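PDB 3BWX: Alpha/beta hydrolase from Novosphingobium aromaticivorans, which probably acts as a hydrolase of the alpha/beta-hydrolase fold on a substrate not yet established, and carries bound calcium in the crystal. Local coordinates for residues Arg8-Thr11 with Arg17-Phe20; Thr11-Leu16 with Tyr83-Glu88; Thr39-Asp44 with Cys60-Gly65; Asp70-Lys73 with Thr77-Pro80. The protein carries 1 engineered substitution. All coordinates share one frame; numbering follows the deposited sequence.

Contact 1 of 4, residues Arg8-Thr11 with Arg17-Phe20; sequences RYWT and RLHF. With EDO (1,2-ethanediol), chain I.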
loop_
_atom_site.group_PDB
_atom_site.type_symbol
_atom_site.label_atom_id
_atom_site.label_comp_id
_atom_site.label_asym_id
_atom_site.label_seq_id
_atom_site.Cartn_x
_atom_site.Cartn_y
_atom_site.Cartn_z
ATOM N N ARG A 8 17.197 -4.662 -0.426
ATOM C CA ARG A 8 17.919 -3.524 0.192
ATOM C C ARG A 8 17.307 -3.225 1.551
ATOM O O ARG A 8 16.229 -3.715 1.883
ATOM C CB ARG A 8 17.883 -2.309 -0.707
ATOM C CG ARG A 8 18.500 -2.507 -2.073
ATOM C CD ARG A 8 19.957 -2.364 -2.044
ATOM N NE ARG A 8 20.582 -2.579 -3.353
ATOM C CZ ARG A 8 21.298 -3.645 -3.720
ATOM N NH1 ARG A 8 21.479 -4.667 -2.904
ATOM N NH2 ARG A 8 21.807 -3.697 -4.946
ATOM N N TYR A 9 18.077 -2.478 2.354
ATOM C CA TYR A 9 17.758 -2.212 3.757
ATOM C C TYR A 9 18.031 -0.769 4.107
ATOM O O TYR A 9 18.900 -0.130 3.502
ATOM C CB TYR A 9 18.509 -3.171 4.720
ATOM C CG TYR A 9 18.221 -4.572 4.276
ATOM C CD1 TYR A 9 17.097 -5.257 4.748
ATOM C CD2 TYR A 9 18.952 -5.147 3.234
ATOM C CE1 TYR A 9 16.791 -6.530 4.254
ATOM C CE2 TYR A 9 18.622 -6.407 2.706
ATOM C CZ TYR A 9 17.531 -7.070 3.221
ATOM O OH TYR A 9 17.127 -8.264 2.720
ATOM N N TRP A 10 17.339 -0.305 5.136
ATOM C CA TRP A 10 17.661 1.002 5.750
ATOM C C TRP A 10 17.401 0.836 7.217
ATOM O O TRP A 10 16.798 -0.141 7.622
ATOM C CB TRP A 10 16.867 2.169 5.144
ATOM C CG TRP A 10 15.460 2.455 5.638
ATOM C CD1 TRP A 10 15.091 3.426 6.494
ATOM C CD2 TRP A 10 14.251 1.828 5.206
ATOM N NE1 TRP A 10 13.739 3.469 6.615
ATOM C CE2 TRP A 10 13.191 2.429 5.906
ATOM C CE3 TRP A 10 13.987 0.728 4.408
ATOM C CZ2 TRP A 10 11.881 2.059 5.720
ATOM C CZ3 TRP A 10 12.701 0.352 4.230
ATOM C CH2 TRP A 10 11.653 0.986 4.895
ATOM N N THR A 11 17.901 1.759 8.024
ATOM C CA THR A 11 17.760 1.679 9.464
ATOM C C THR A 11 16.806 2.766 10.055
ATOM O O THR A 11 16.977 3.944 9.790
ATOM C CB THR A 11 19.159 1.815 10.144
ATOM O OG1 THR A 11 20.026 0.838 9.599
ATOM C CG2 THR A 11 19.044 1.613 11.643
ATOM N N ARG A 17 16.142 -2.795 11.332
ATOM C CA ARG A 17 16.484 -2.995 9.958
ATOM C C ARG A 17 15.212 -3.200 9.184
ATOM O O ARG A 17 14.510 -4.181 9.351
ATOM C CB ARG A 17 17.380 -4.226 9.782
ATOM C CG ARG A 17 17.956 -4.386 8.363
ATOM C CD ARG A 17 18.589 -5.766 8.126
ATOM N NE ARG A 17 17.589 -6.840 8.102
ATOM C CZ ARG A 17 17.821 -8.150 8.303
ATOM N NH1 ARG A 17 19.049 -8.623 8.589
ATOM N NH2 ARG A 17 16.803 -8.988 8.265
ATOM N N LEU A 18 14.939 -2.248 8.314
ATOM C CA LEU A 18 13.717 -2.260 7.502
ATOM C C LEU A 18 14.130 -2.584 6.054
ATOM O O LEU A 18 15.249 -2.277 5.607
ATOM C CB LEU A 18 13.039 -0.915 7.608
ATOM C CG LEU A 18 12.643 -0.532 9.041
ATOM C CD1 LEU A 18 11.899 0.831 9.021
ATOM C CD2 LEU A 18 11.742 -1.622 9.722
ATOM N N HIS A 19 13.202 -3.203 5.348
ATOM C CA HIS A 19 13.471 -3.835 4.043
ATOM C C HIS A 19 12.723 -3.198 2.880
ATOM O O HIS A 19 11.567 -2.845 3.009
ATOM C CB HIS A 19 13.087 -5.277 4.137
ATOM C CG HIS A 19 13.194 -6.036 2.866
ATOM N ND1 HIS A 19 12.104 -6.684 2.308
ATOM C CD2 HIS A 19 14.240 -6.267 2.032
ATOM C CE1 HIS A 19 12.485 -7.269 1.174
ATOM N NE2 HIS A 19 13.782 -7.063 1.008
ATOM N N PHE A 20 13.426 -3.038 1.754
ATOM C CA PHE A 20 12.767 -2.660 0.497
ATOM C C PHE A 20 13.321 -3.457 -0.654
ATOM O O PHE A 20 14.533 -3.797 -0.666
ATOM C CB PHE A 20 12.789 -1.144 0.136
ATOM C CG PHE A 20 14.141 -0.527 -0.076
ATOM C CD1 PHE A 20 14.999 -0.234 0.993
ATOM C CD2 PHE A 20 14.551 -0.171 -1.351
ATOM C CE1 PHE A 20 16.223 0.377 0.738
ATOM C CE2 PHE A 20 15.757 0.475 -1.557
ATOM C CZ PHE A 20 16.565 0.712 -0.536
HETATM C C1 EDO I . 20.813 -0.867 6.370
HETATM O O1 EDO I . 21.277 -2.162 6.618
HETATM C C2 EDO I . 21.918 0.097 6.748
HETATM O O2 EDO I . 21.257 1.270 7.171
#
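R8 to T11 and R17 to F20 run as neighbouring antiparallel strands whose short axes come within 4.7 Å at 144°, with R8-F20 and W10-L18 as hydrogen-bonded pairs and Y9-H19 and T11-R17 as non-hydrogen-bonded pairs. Four backbone bonds tie them, two for each hydrogen-bonded pair; the straightest, from F20 N to R8 O, is nearly linear at the hydrogen. Two CH-pi contacts mark the face carrying R8, W10, L18 and F20. L18 CB sits 3.4 Å from the centroid of the W10 six-membered ring, almost on the ring normal, while L18 CD1 reaches W10 CZ2 at 3.5 Å. The indole is swung over its partner because CG lies between the backbone N and the carbonyl carbon (chi1 83°). F20 takes a similar first torsion, which lays its ring back across the strand pair under R8, whose CB stands 3.5 Å from the ring centroid. H19 O meets the edge of the W10 ring, and W10 NE1 donates to D86 O. Helix 80-94 covers this face, and W10 and F20 also touch P61 of the adjoining strand 58-61. On the other face, the Y9 and H19 rings meet obliquely, planes 32° apart, with Y9 CE1 3.4 Å from H19 CD2. R17 runs alongside Y9, its CD 3.7 Å from Y9 CD1. The H19 imidazole is held at both nitrogens, ND1 by E62 OE1 and NE2 by D7. The pair is a beta hairpin, the N-terminal antiparallel edge of the mixed central sheet of an alpha/beta-hydrolase fold.

Contact 2 of 4, residues Thr11-Leu16 with Tyr83-Glu88; sequences TSSDGL and YLQDLE. With EDO (1,2-ethanediol), chain I.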
loop_
_atom_site.group_PDB
_atom_site.type_symbol
_atom_site.label_atom_id
_atom_site.label_comp_id
_atom_site.label_asym_id
_atom_site.label_seq_id
_atom_site.Cartn_x
_atom_site.Cartn_y
_atom_site.Cartn_z
ATOM N N THR A 11 17.901 1.759 8.024
ATOM C CA THR A 11 17.760 1.679 9.464
ATOM C C THR A 11 16.806 2.766 10.055
ATOM O O THR A 11 16.977 3.944 9.790
ATOM C CB THR A 11 19.159 1.815 10.144
ATOM O OG1 THR A 11 20.026 0.838 9.599
ATOM C CG2 THR A 11 19.044 1.613 11.643
ATOM N N SER A 12 15.883 2.349 10.905
ATOM C CA SER A 12 15.002 3.310 11.576
ATOM C C SER A 12 15.796 4.020 12.681
ATOM O O SER A 12 16.816 3.506 13.152
ATOM C CB SER A 12 13.779 2.608 12.150
ATOM O OG SER A 12 14.132 1.850 13.276
ATOM N N SER A 13 15.317 5.190 13.120
ATOM C CA SER A 13 15.964 5.888 14.241
ATOM C C SER A 13 16.176 5.017 15.434
ATOM O O SER A 13 17.201 5.155 16.090
ATOM C CB SER A 13 15.164 7.135 14.644
ATOM O OG SER A 13 13.865 6.824 15.090
ATOM N N ASP A 14 15.170 4.213 15.746
ATOM C CA ASP A 14 15.178 3.371 16.914
ATOM C C ASP A 14 15.826 2.001 16.689
ATOM O O ASP A 14 15.803 1.122 17.575
ATOM C CB ASP A 14 13.788 3.273 17.565
ATOM C CG ASP A 14 12.697 2.796 16.632
ATOM O OD1 ASP A 14 12.886 2.767 15.414
ATOM O OD2 ASP A 14 11.606 2.456 17.146
ATOM N N GLY A 15 16.476 1.832 15.550
ATOM C CA GLY A 15 17.389 0.721 15.406
ATOM C C GLY A 15 16.938 -0.534 14.639
ATOM O O GLY A 15 17.655 -1.542 14.594
ATOM N N LEU A 16 15.757 -0.458 14.016
ATOM C CA LEU A 16 15.244 -1.586 13.222
ATOM C C LEU A 16 15.848 -1.589 11.837
ATOM O O LEU A 16 16.029 -0.546 11.223
ATOM C CB LEU A 16 13.711 -1.520 13.074
ATOM C CG LEU A 16 12.902 -1.661 14.370
ATOM C CD1 LEU A 16 11.387 -1.711 13.996
ATOM C CD2 LEU A 16 13.341 -2.832 15.214
ATOM N N TYR A 83 5.533 5.107 10.925
ATOM C CA TYR A 83 5.807 4.699 9.559
ATOM C C TYR A 83 6.235 5.894 8.714
ATOM O O TYR A 83 7.130 5.755 7.881
ATOM C CB TYR A 83 4.615 4.036 8.942
ATOM C CG TYR A 83 3.971 2.994 9.820
ATOM C CD1 TYR A 83 4.735 2.129 10.577
ATOM C CD2 TYR A 83 2.557 2.775 9.798
ATOM C CE1 TYR A 83 4.135 1.163 11.377
ATOM C CE2 TYR A 83 1.953 1.822 10.619
ATOM C CZ TYR A 83 2.749 1.017 11.407
ATOM O OH TYR A 83 2.158 0.086 12.227
ATOM N N LEU A 84 5.607 7.041 8.925
ATOM C CA LEU A 84 5.981 8.261 8.178
ATOM C C LEU A 84 7.460 8.624 8.480
ATOM O O LEU A 84 8.238 8.884 7.555
ATOM C CB LEU A 84 5.067 9.423 8.553
ATOM C CG LEU A 84 5.422 10.801 7.994
ATOM C CD1 LEU A 84 5.338 10.758 6.493
ATOM C CD2 LEU A 84 4.411 11.830 8.555
ATOM N N GLN A 85 7.846 8.614 9.774
ATOM C CA GLN A 85 9.228 8.875 10.143
ATOM C C GLN A 85 10.196 7.866 9.502
ATOM O O GLN A 85 11.255 8.219 9.036
ATOM C CB GLN A 85 9.438 8.902 11.665
ATOM C CG GLN A 85 10.897 9.290 12.079
ATOM C CD GLN A 85 11.287 8.955 13.559
ATOM O OE1 GLN A 85 11.652 7.810 13.918
ATOM N NE2 GLN A 85 11.251 9.991 14.411
ATOM N N ASP A 86 9.807 6.596 9.471
ATOM C CA ASP A 86 10.644 5.575 8.912
ATOM C C ASP A 86 10.801 5.823 7.401
ATOM O O ASP A 86 11.856 5.573 6.856
ATOM C CB ASP A 86 10.038 4.179 9.180
ATOM C CG ASP A 86 10.017 3.798 10.642
ATOM O OD1 ASP A 86 10.766 4.373 11.469
ATOM O OD2 ASP A 86 9.304 2.823 10.951
ATOM N N LEU A 87 9.746 6.267 6.737
ATOM C CA LEU A 87 9.875 6.557 5.304
ATOM C C LEU A 87 10.773 7.800 5.076
ATOM O O LEU A 87 11.535 7.848 4.107
ATOM C CB LEU A 87 8.523 6.790 4.681
ATOM C CG LEU A 87 7.716 5.494 4.440
ATOM C CD1 LEU A 87 6.225 5.828 4.277
ATOM C CD2 LEU A 87 8.293 4.670 3.309
ATOM N N GLU A 88 10.634 8.840 5.931
ATOM C CA GLU A 88 11.561 9.967 5.848
ATOM C C GLU A 88 13.001 9.484 6.002
ATOM O O GLU A 88 13.924 9.971 5.305
ATOM C CB GLU A 88 11.221 11.037 6.881
ATOM C CG GLU A 88 9.907 11.731 6.656
ATOM C CD GLU A 88 9.869 12.676 5.458
ATOM O OE1 GLU A 88 10.842 12.766 4.680
ATOM O OE2 GLU A 88 8.813 13.297 5.235
HETATM C C1 EDO I . 20.813 -0.867 6.370
HETATM O O1 EDO I . 21.277 -2.162 6.618
HETATM C C2 EDO I . 21.918 0.097 6.748
HETATM O O2 EDO I . 21.257 1.270 7.171
HETATM O O HOH W 1 12.798 6.092 11.785
#
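S13 OG donates to Q85 OE1 over 2.7 Å, the one direct hydrogen bond between residues 11-16 and 83-88. The hydroxyl approaches from above the amide carbonyl plane, 37° out of it. Q85 reaches the turn because its CG is anti to the backbone N (chi1 -176°) and the chain stays extended beyond it. Beside this bond one water bridges the two segments: it accepts from S13 N at 3.0 Å and donates to both Q85 OE1 and D86 OD1, the latter at 2.7 Å. S12 adds a plain packing contact, its CB 3.6 Å from D86 OD1.

Further out, the turn is shaped by its own bonds. S12 to G15 form a type I beta turn, closed by G15 N to S12 O. S12 OG serves twice, donating to D14 OD1 at 2.6 Å and accepting from L16 N at 2.9 Å. An alanine at S12 would lack this hydroxyl, which is likely to leave L16 N without its acceptor and D14 OD1 with one hold fewer. On the helix side, Q82 NE2 bonds both Q85 OE1 and D86 OD1; R64, from the loop after strand 58-61, forms salt bridges to D14 OD1 and D86 OD2. The two carboxylates, D14 OD1 to D86 OD1 4.8 Å apart, thus share one guanidinium. This positive charge would be expected to ease the repulsion between them. The contact is therefore polar and water-mediated, fastening the turn to the helix through hydrogen bonds and a shared arginine with little apolar burial.

Contact 3 of 4, residues Thr39-Asp44 with Cys60-Gly65; sequences TRNARD and CPEMRG. With EDO (1,2-ethanediol), chain R.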
loop_
_atom_site.group_PDB
_atom_site.type_symbol
_atom_site.label_atom_id
_atom_site.label_comp_id
_atom_site.label_asym_id
_atom_site.label_seq_id
_atom_site.Cartn_x
_atom_site.Cartn_y
_atom_site.Cartn_z
ATOM N N THR A 39 -1.710 -4.210 6.374
ATOM C CA THR A 39 -1.229 -5.573 6.635
ATOM C C THR A 39 -0.325 -6.123 5.532
ATOM O O THR A 39 -0.052 -7.336 5.509
ATOM C CB THR A 39 -2.396 -6.561 6.870
ATOM O OG1 THR A 39 -3.217 -6.582 5.699
ATOM C CG2 THR A 39 -3.203 -6.160 8.077
ATOM N N ARG A 40 0.149 -5.244 4.652
ATOM C CA ARG A 40 0.690 -5.685 3.396
ATOM C C ARG A 40 2.179 -5.403 3.317
ATOM O O ARG A 40 2.765 -4.765 4.198
ATOM C CB ARG A 40 -0.051 -5.037 2.244
ATOM C CG ARG A 40 -1.553 -5.242 2.230
ATOM C CD ARG A 40 -1.896 -6.730 2.103
ATOM N NE ARG A 40 -3.318 -6.982 2.070
ATOM C CZ ARG A 40 -4.066 -6.876 0.973
ATOM N NH1 ARG A 40 -3.526 -6.573 -0.192
ATOM N NH2 ARG A 40 -5.370 -7.108 1.034
ATOM N N ASN A 41 2.814 -5.963 2.296
ATOM C CA ASN A 41 4.262 -5.968 2.118
ATOM C C ASN A 41 4.630 -5.738 0.614
ATOM O O ASN A 41 3.772 -5.460 -0.262
ATOM C CB ASN A 41 4.868 -7.262 2.706
ATOM C CG ASN A 41 4.413 -8.497 1.949
ATOM O OD1 ASN A 41 4.826 -8.687 0.800
ATOM N ND2 ASN A 41 3.512 -9.294 2.545
ATOM N N ALA A 42 5.917 -5.804 0.306
ATOM C CA ALA A 42 6.395 -5.462 -1.027
ATOM C C ALA A 42 5.788 -6.361 -2.099
ATOM O O ALA A 42 5.659 -5.969 -3.279
ATOM C CB ALA A 42 7.916 -5.555 -1.088
ATOM N N ARG A 43 5.369 -7.570 -1.723
ATOM C CA ARG A 43 4.797 -8.497 -2.715
ATOM C C ARG A 43 3.500 -8.023 -3.350
ATOM O O ARG A 43 3.148 -8.461 -4.427
ATOM C CB ARG A 43 4.648 -9.931 -2.183
ATOM C CG ARG A 43 5.956 -10.469 -1.724
ATOM C CD ARG A 43 5.952 -11.967 -1.426
ATOM N NE ARG A 43 4.990 -12.443 -0.435
ATOM C CZ ARG A 43 5.098 -12.305 0.889
ATOM N NH1 ARG A 43 6.060 -11.599 1.428
ATOM N NH2 ARG A 43 4.154 -12.829 1.648
ATOM N N ASP A 44 2.811 -7.080 -2.710
ATOM C CA ASP A 44 1.591 -6.505 -3.333
ATOM C C ASP A 44 1.920 -5.823 -4.633
ATOM O O ASP A 44 1.053 -5.729 -5.520
ATOM C CB ASP A 44 0.859 -5.538 -2.409
ATOM C CG ASP A 44 -0.191 -6.232 -1.520
ATOM O OD1 ASP A 44 -0.299 -7.488 -1.482
ATOM O OD2 ASP A 44 -0.934 -5.506 -0.867
ATOM N N CYS A 60 10.142 -0.646 -3.239
ATOM C CA CYS A 60 8.978 -1.272 -2.595
ATOM C C CYS A 60 9.323 -1.575 -1.160
ATOM O O CYS A 60 9.717 -2.697 -0.823
ATOM C CB CYS A 60 8.560 -2.525 -3.313
ATOM S SG CYS A 60 8.067 -2.271 -5.016
ATOM N N PRO A 61 9.162 -0.575 -0.308
ATOM C CA PRO A 61 9.455 -0.775 1.108
ATOM C C PRO A 61 8.368 -1.497 1.874
ATOM O O PRO A 61 7.236 -1.430 1.520
ATOM C CB PRO A 61 9.599 0.648 1.645
ATOM C CG PRO A 61 8.621 1.411 0.781
ATOM C CD PRO A 61 8.806 0.818 -0.583
ATOM N N GLU A 62 8.750 -2.118 2.989
ATOM C CA GLU A 62 7.850 -2.782 3.922
ATOM C C GLU A 62 8.003 -2.109 5.299
ATOM O O GLU A 62 9.127 -1.926 5.773
ATOM C CB GLU A 62 8.258 -4.264 4.049
ATOM C CG GLU A 62 8.444 -4.890 2.688
ATOM C CD GLU A 62 8.648 -6.356 2.725
ATOM O OE1 GLU A 62 9.591 -6.878 3.396
ATOM O OE2 GLU A 62 7.841 -6.994 2.039
HETATM N N MSE A 63 6.873 -1.740 5.906
HETATM C CA MSE A 63 6.946 -1.083 7.189
HETATM C C MSE A 63 7.394 -2.052 8.287
HETATM O O MSE A 63 7.345 -3.306 8.122
HETATM C CB MSE A 63 5.599 -0.462 7.519
HETATM C CG MSE A 63 5.246 0.635 6.552
HETATM SE SE MSE A 63 6.513 2.137 6.272
HETATM C CE MSE A 63 7.716 1.323 4.924
ATOM N N ARG A 64 7.841 -1.500 9.409
ATOM C CA ARG A 64 8.217 -2.333 10.544
ATOM C C ARG A 64 7.040 -3.262 10.815
ATOM O O ARG A 64 5.860 -2.850 10.747
ATOM C CB ARG A 64 8.517 -1.501 11.800
ATOM C CG ARG A 64 7.395 -0.559 12.231
ATOM C CD ARG A 64 7.680 0.239 13.492
ATOM N NE ARG A 64 8.775 1.153 13.253
ATOM C CZ ARG A 64 9.629 1.593 14.155
ATOM N NH1 ARG A 64 9.592 1.168 15.388
ATOM N NH2 ARG A 64 10.576 2.444 13.778
ATOM N N GLY A 65 7.362 -4.515 11.097
ATOM C CA GLY A 65 6.374 -5.536 11.430
ATOM C C GLY A 65 5.735 -6.222 10.242
ATOM O O GLY A 65 4.827 -7.042 10.432
HETATM C C1 EDO R . 9.821 -9.732 0.879
HETATM O O1 EDO R . 9.969 -11.105 1.242
HETATM C C2 EDO R . 8.350 -9.440 0.885
HETATM O O2 EDO R . 7.947 -9.615 2.223
HETATM O O HOH W 2 4.296 -2.512 4.886
#
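A42 lies against C60 and E62 at the buried heart of the contact. Its CB is 3.4 Å from C60 O and 3.8 Å from C60 CB, and its backbone N donates to E62 OE2 at 2.8 Å, nearly straight at 166°, although that oxygen is less surely placed. N41 runs alongside E62, amide and carboxylate planes 83° apart. The N41 amide also shapes its own segment: with CG between the backbone N and the carbonyl carbon (chi1 65°), OD1 accepts from R43 N, an Asx turn at the start of the 3-10 segment 42-44. In the alpha/beta-hydrolase fold this joins the loop after strand 32-35 to the end of the neighbouring parallel strand 58-61. E62 OE1 faces elsewhere, accepting from D68 N among others. Packing is looser on either flank. At one, a water takes the place of direct contact, donating to R40 O and accepting from M63 N at 2.9 Å. At the other lies a 1,2-ethanediol, probably from the crystallisation liquor, whose position against E62 is doubtful; its O2 comes within 2.9 Å of NH1 of the partly exposed R43, which also forms a salt bridge with D197.

Contact 4 of 4, residues Asp70-Lys73 with Thr77-Pro80; sequences DYAK and TYQP. With EDO (1,2-ethanediol), chain P.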
loop_
_atom_site.group_PDB
_atom_site.type_symbol
_atom_site.label_atom_id
_atom_site.label_comp_id
_atom_site.label_asym_id
_atom_site.label_seq_id
_atom_site.Cartn_x
_atom_site.Cartn_y
_atom_site.Cartn_z
ATOM N N ASP A 70 12.126 -5.781 10.185
ATOM C CA ASP A 70 12.202 -6.170 11.550
ATOM C C ASP A 70 10.907 -5.873 12.248
ATOM O O ASP A 70 10.204 -4.901 11.907
ATOM C CB ASP A 70 13.309 -5.431 12.324
ATOM C CG ASP A 70 14.711 -6.017 12.128
ATOM O OD1 ASP A 70 14.897 -7.053 11.449
ATOM O OD2 ASP A 70 15.647 -5.389 12.652
ATOM N N TYR A 71 10.601 -6.726 13.232
ATOM C CA TYR A 71 9.506 -6.514 14.175
ATOM C C TYR A 71 9.953 -5.598 15.318
ATOM O O TYR A 71 11.135 -5.618 15.687
ATOM C CB TYR A 71 9.005 -7.857 14.738
ATOM C CG TYR A 71 8.240 -8.766 13.757
ATOM C CD1 TYR A 71 8.210 -8.504 12.380
ATOM C CD2 TYR A 71 7.546 -9.885 14.222
ATOM C CE1 TYR A 71 7.499 -9.342 11.509
ATOM C CE2 TYR A 71 6.857 -10.718 13.368
ATOM C CZ TYR A 71 6.837 -10.441 12.021
ATOM O OH TYR A 71 6.158 -11.257 11.184
ATOM N N ALA A 72 9.041 -4.781 15.833
ATOM C CA ALA A 72 9.359 -3.857 16.902
ATOM C C ALA A 72 9.332 -4.515 18.250
ATOM O O ALA A 72 8.423 -5.266 18.530
ATOM C CB ALA A 72 8.390 -2.720 16.913
ATOM N N LYS A 73 10.336 -4.215 19.077
ATOM C CA LYS A 73 10.310 -4.647 20.476
ATOM C C LYS A 73 9.153 -3.995 21.221
ATOM O O LYS A 73 8.584 -4.605 22.110
ATOM C CB LYS A 73 11.636 -4.346 21.175
ATOM C CG LYS A 73 12.771 -5.259 20.743
ATOM C CD LYS A 73 14.121 -4.830 21.387
ATOM N N THR A 77 5.051 1.343 18.831
ATOM C CA THR A 77 5.580 2.023 17.654
ATOM C C THR A 77 4.924 1.678 16.307
ATOM O O THR A 77 5.288 2.254 15.279
ATOM C CB THR A 77 7.116 1.768 17.504
ATOM O OG1 THR A 77 7.361 0.375 17.227
ATOM C CG2 THR A 77 7.828 2.239 18.710
ATOM N N TYR A 78 3.974 0.747 16.357
ATOM C CA TYR A 78 3.162 0.364 15.175
ATOM C C TYR A 78 2.043 1.400 15.011
ATOM O O TYR A 78 0.915 1.182 15.431
ATOM C CB TYR A 78 2.613 -1.048 15.376
ATOM C CG TYR A 78 3.625 -2.144 15.299
ATOM C CD1 TYR A 78 4.627 -2.149 14.307
ATOM C CD2 TYR A 78 3.572 -3.251 16.157
ATOM C CE1 TYR A 78 5.576 -3.244 14.201
ATOM C CE2 TYR A 78 4.487 -4.300 16.031
ATOM C CZ TYR A 78 5.497 -4.284 15.085
ATOM O OH TYR A 78 6.384 -5.328 14.951
ATOM N N GLN A 79 2.394 2.569 14.485
ATOM C CA GLN A 79 1.407 3.625 14.279
ATOM C C GLN A 79 1.835 4.497 13.104
ATOM O O GLN A 79 3.053 4.555 12.784
ATOM C CB GLN A 79 1.265 4.418 15.579
ATOM C CG GLN A 79 2.558 5.072 16.066
ATOM C CD GLN A 79 2.361 5.889 17.299
ATOM O OE1 GLN A 79 1.231 6.219 17.682
ATOM N NE2 GLN A 79 3.467 6.206 17.966
ATOM N N PRO A 80 0.846 5.122 12.441
ATOM C CA PRO A 80 1.140 5.882 11.222
ATOM C C PRO A 80 2.219 6.913 11.260
ATOM O O PRO A 80 2.995 6.996 10.301
ATOM C CB PRO A 80 -0.207 6.496 10.853
ATOM C CG PRO A 80 -1.185 5.512 11.357
ATOM C CD PRO A 80 -0.611 5.062 12.664
HETATM C C1 EDO P . 12.756 -1.185 18.483
HETATM O O1 EDO P . 12.699 -2.616 18.449
HETATM C C2 EDO P . 11.392 -0.532 18.282
HETATM O O2 EDO P . 10.521 -0.851 19.374
#
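Y78 meets A72 across a loop between strand 58-61 and helix 80-94 of the alpha/beta-hydrolase fold, and is itself the centre of an inverse gamma turn just ahead of that helix. CB leaves the backbone with CG anti to the carbonyl carbon (chi1 -71°), and the ring extends from there toward segment 70-73. Along the ring, CE1 lies 3.9 Å from A72 CB, and CZ is slightly nearer to the same methyl at 3.8 Å. The A72 methyl thus makes an off-centre CH-pi contact with the ring, 4.2 Å from the centroid and 29° off its normal. At the tip, OH accepts from A72 N at 2.9 Å, with 165° at the hydrogen, and brushes Y71 CA and CB. The Y71 and Y78 side chains cross at a slant. The same hydroxyl is also hydrogen-bonded to D199 OD2, so two partners fix it. A phenylalanine in place of Y78 could keep the ring against A72, but would probably leave A72 N and D199 without their shared partner. Around the ring, R64, R66 and I202 supply further packing, and a bound calcium ion lies about 7 Å from the Y78 side chain. The T77 hydroxyl bonds D74 O in the intervening residues. A 1,2-ethanediol, probably from the crystallisation liquor, accepts from K73 N and is also bonded to D74 N. T77 OG1 comes to 3.3 Å from A72 CB.

How the contacts relate
Contact 3 is the buried one, near the centre of the chain; contacts 1, 2 and 4 lie farther out, their centres about 17 Å from the chain's centre, and are only partly buried. Contacts 1 and 3 reach neighbouring strands of the central sheet, 17-23 and 58-61, and contact 2 continues the hairpin of contact 1 into its turn, sharing T11. Regular strand pairing in contact 1 gives way to side-chain and water bonds in contact 2, and to single backbone NH groups held by side-chain oxygens in contacts 3 and 4. R64 of segment 60-65 ties contact 3 to contact 2, and G65 N probably bonds D70 O of contact 4.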